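PDB 3D3Y: uncharacterized protein from Enterococcus faecalis, which is of unknown function but is related to the M16 peptidases and probably binds a metal ion. Local coordinates for residues 275-280 / 401-406. Numbering follows the deposited sequence.
Sequences LQVFNG and PEIQEV
Val406 lays its CG1 methyl against the root of the Phe278 side chain, with CG1 3.6 Å from Phe278 CB. The same methyl lies 3.6 Å from Phe278 CG and approaches the ring obliquely. Its position follows from the first torsion of Val406, which sets CG1 anti to the backbone N (chi1 165°). CG1 also meets Leu275, where the two side chains cross at about a right angle and CD1 of Leu275 is 3.7 Å from Val406 CG1. The other methyl of Val406, CG2, rests on the backbone of Leu275, 3.8 Å from its N. One valine thus packs against two residues a helical turn apart.

Ile403 uses both of its branches. Its CG2 methyl packs on Phe278, 4.1 Å from Phe278 CB. The longer branch runs to Val277, where Ile403 CD1 is 3.7 Å from Val277 CG1. The chain of Ile403 is extended at its second torsion, CD1 lying roughly anti to CA (chi2 160°), which carries the branch out to Val277. The carbonyl oxygen of Ile403 approaches the Phe278 ring obliquely, 4.0 Å from Phe278 CD1. Phe278 therefore sits against both Ile403 and Val406, and the contact between the segments is carried by apolar packing.

The two segments cross steeply, at -78°, with their axes 8.9 Å apart. All five touching residues are buried. This is a helix-helix crossing between helix 272-284 and helix 400-409, which leads into strand 411-421 of the five-stranded mixed sheet. Leu337 and Ile340 of helix 326-341 also pack on Phe278, and the Phe282 ring meets it within helix 272-284. Val398 touches Val277 and Ile403, while Leu275 reaches Ile308 on edge strand 303-309.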
loop_
_atom_site.group_PDB
_atom_site.type_symbol
_atom_site.label_atom_id
_atom_site.label_comp_id
_atom_site.label_asym_id
_atom_site.label_seq_id
_atom_site.Cartn_x
_atom_site.Cartn_y
_atom_site.Cartn_z
ATOM N N LEU A 275 -2.852 -12.434 15.393
ATOM C CA LEU A 275 -1.601 -11.793 14.917
ATOM C C LEU A 275 -1.639 -10.280 15.150
ATOM O O LEU A 275 -0.644 -9.671 15.571
ATOM C CB LEU A 275 -1.355 -12.121 13.443
ATOM C CG LEU A 275 -0.214 -11.345 12.760
ATOM C CD1 LEU A 275 1.114 -11.842 13.338
ATOM C CD2 LEU A 275 -0.278 -11.601 11.237
ATOM N N GLN A 276 -2.816 -9.685 14.938
ATOM C CA GLN A 276 -3.006 -8.259 15.207
ATOM C C GLN A 276 -2.588 -7.959 16.666
ATOM O O GLN A 276 -1.843 -7.020 16.936
ATOM C CB GLN A 276 -4.474 -7.875 14.970
ATOM C CG GLN A 276 -4.959 -8.005 13.517
ATOM C CD GLN A 276 -4.305 -6.969 12.612
ATOM O OE1 GLN A 276 -3.884 -5.895 13.072
ATOM N NE2 GLN A 276 -4.197 -7.285 11.331
ATOM N N VAL A 277 -3.068 -8.790 17.580
ATOM C CA VAL A 277 -2.821 -8.607 18.995
ATOM C C VAL A 277 -1.378 -8.968 19.317
ATOM O O VAL A 277 -0.709 -8.210 20.031
ATOM C CB VAL A 277 -3.847 -9.390 19.874
ATOM C CG1 VAL A 277 -3.523 -9.243 21.392
ATOM C CG2 VAL A 277 -5.281 -8.909 19.575
ATOM N N PHE A 278 -0.885 -10.091 18.776
ATOM C CA PHE A 278 0.519 -10.471 19.021
ATOM C C PHE A 278 1.450 -9.319 18.653
ATOM O O PHE A 278 2.362 -8.962 19.418
ATOM C CB PHE A 278 0.927 -11.713 18.228
ATOM C CG PHE A 278 2.422 -11.871 18.140
ATOM C CD1 PHE A 278 3.137 -12.514 19.169
ATOM C CD2 PHE A 278 3.124 -11.344 17.055
ATOM C CE1 PHE A 278 4.544 -12.633 19.108
ATOM C CE2 PHE A 278 4.522 -11.450 16.989
ATOM C CZ PHE A 278 5.234 -12.116 18.012
ATOM N N ASN A 279 1.198 -8.722 17.485
ATOM C CA ASN A 279 2.045 -7.649 16.986
ATOM C C ASN A 279 2.054 -6.471 17.925
ATOM O O ASN A 279 3.126 -5.897 18.201
ATOM C CB ASN A 279 1.658 -7.181 15.575
ATOM C CG ASN A 279 2.569 -6.057 15.096
ATOM O OD1 ASN A 279 2.119 -4.909 14.874
ATOM N ND2 ASN A 279 3.857 -6.366 14.986
ATOM N N GLY A 280 0.871 -6.109 18.430
ATOM C CA GLY A 280 0.760 -5.016 19.384
ATOM C C GLY A 280 1.544 -5.265 20.660
ATOM O O GLY A 280 2.161 -4.340 21.183
ATOM N N PRO A 401 -3.453 -18.175 24.713
ATOM C CA PRO A 401 -3.040 -19.357 23.938
ATOM C C PRO A 401 -2.979 -19.091 22.423
ATOM O O PRO A 401 -2.056 -19.581 21.753
ATOM C CB PRO A 401 -4.079 -20.430 24.329
ATOM C CG PRO A 401 -4.473 -20.042 25.754
ATOM C CD PRO A 401 -4.533 -18.507 25.661
ATOM N N GLU A 402 -3.893 -18.276 21.896
ATOM C CA GLU A 402 -3.823 -17.911 20.473
ATOM C C GLU A 402 -2.611 -17.058 20.140
ATOM O O GLU A 402 -1.979 -17.245 19.070
ATOM C CB GLU A 402 -5.074 -17.176 20.020
ATOM C CG GLU A 402 -6.338 -18.098 19.942
ATOM C CD GLU A 402 -7.613 -17.291 19.684
ATOM O OE1 GLU A 402 -7.617 -16.070 20.007
ATOM O OE2 GLU A 402 -8.605 -17.856 19.162
ATOM N N ILE A 403 -2.285 -16.136 21.048
ATOM C CA ILE A 403 -1.102 -15.276 20.898
ATOM C C ILE A 403 0.186 -16.094 20.946
ATOM O O ILE A 403 1.134 -15.824 20.150
ATOM C CB ILE A 403 -1.096 -14.156 21.981
ATOM C CG1 ILE A 403 -2.358 -13.268 21.865
ATOM C CG2 ILE A 403 0.225 -13.327 21.908
ATOM C CD1 ILE A 403 -2.719 -12.464 23.095
ATOM N N GLN A 404 0.238 -17.067 21.869
ATOM C CA GLN A 404 1.384 -17.966 22.017
ATOM C C GLN A 404 1.572 -18.787 20.745
ATOM O O GLN A 404 2.711 -18.998 20.281
ATOM C CB GLN A 404 1.188 -18.957 23.187
ATOM C CG GLN A 404 1.145 -18.371 24.584
ATOM C CD GLN A 404 0.902 -19.444 25.635
ATOM O OE1 GLN A 404 -0.235 -19.625 26.095
ATOM N NE2 GLN A 404 1.952 -20.162 26.014
ATOM N N GLU A 405 0.457 -19.271 20.190
ATOM C CA GLU A 405 0.528 -20.007 18.909
ATOM C C GLU A 405 1.083 -19.145 17.729
ATOM O O GLU A 405 1.919 -19.620 16.953
ATOM C CB GLU A 405 -0.836 -20.641 18.570
ATOM C CG GLU A 405 -0.903 -21.411 17.257
ATOM C CD GLU A 405 0.074 -22.585 17.203
ATOM O OE1 GLU A 405 0.421 -23.148 18.279
ATOM O OE2 GLU A 405 0.488 -22.939 16.067
ATOM N N VAL A 406 0.619 -17.909 17.592
ATOM C CA VAL A 406 1.165 -16.977 16.595
ATOM C C VAL A 406 2.686 -16.844 16.840
ATOM O O VAL A 406 3.494 -16.948 15.907
ATOM C CB VAL A 406 0.454 -15.580 16.673
ATOM C CG1 VAL A 406 1.243 -14.480 15.925
ATOM C CG2 VAL A 406 -0.976 -15.707 16.121
#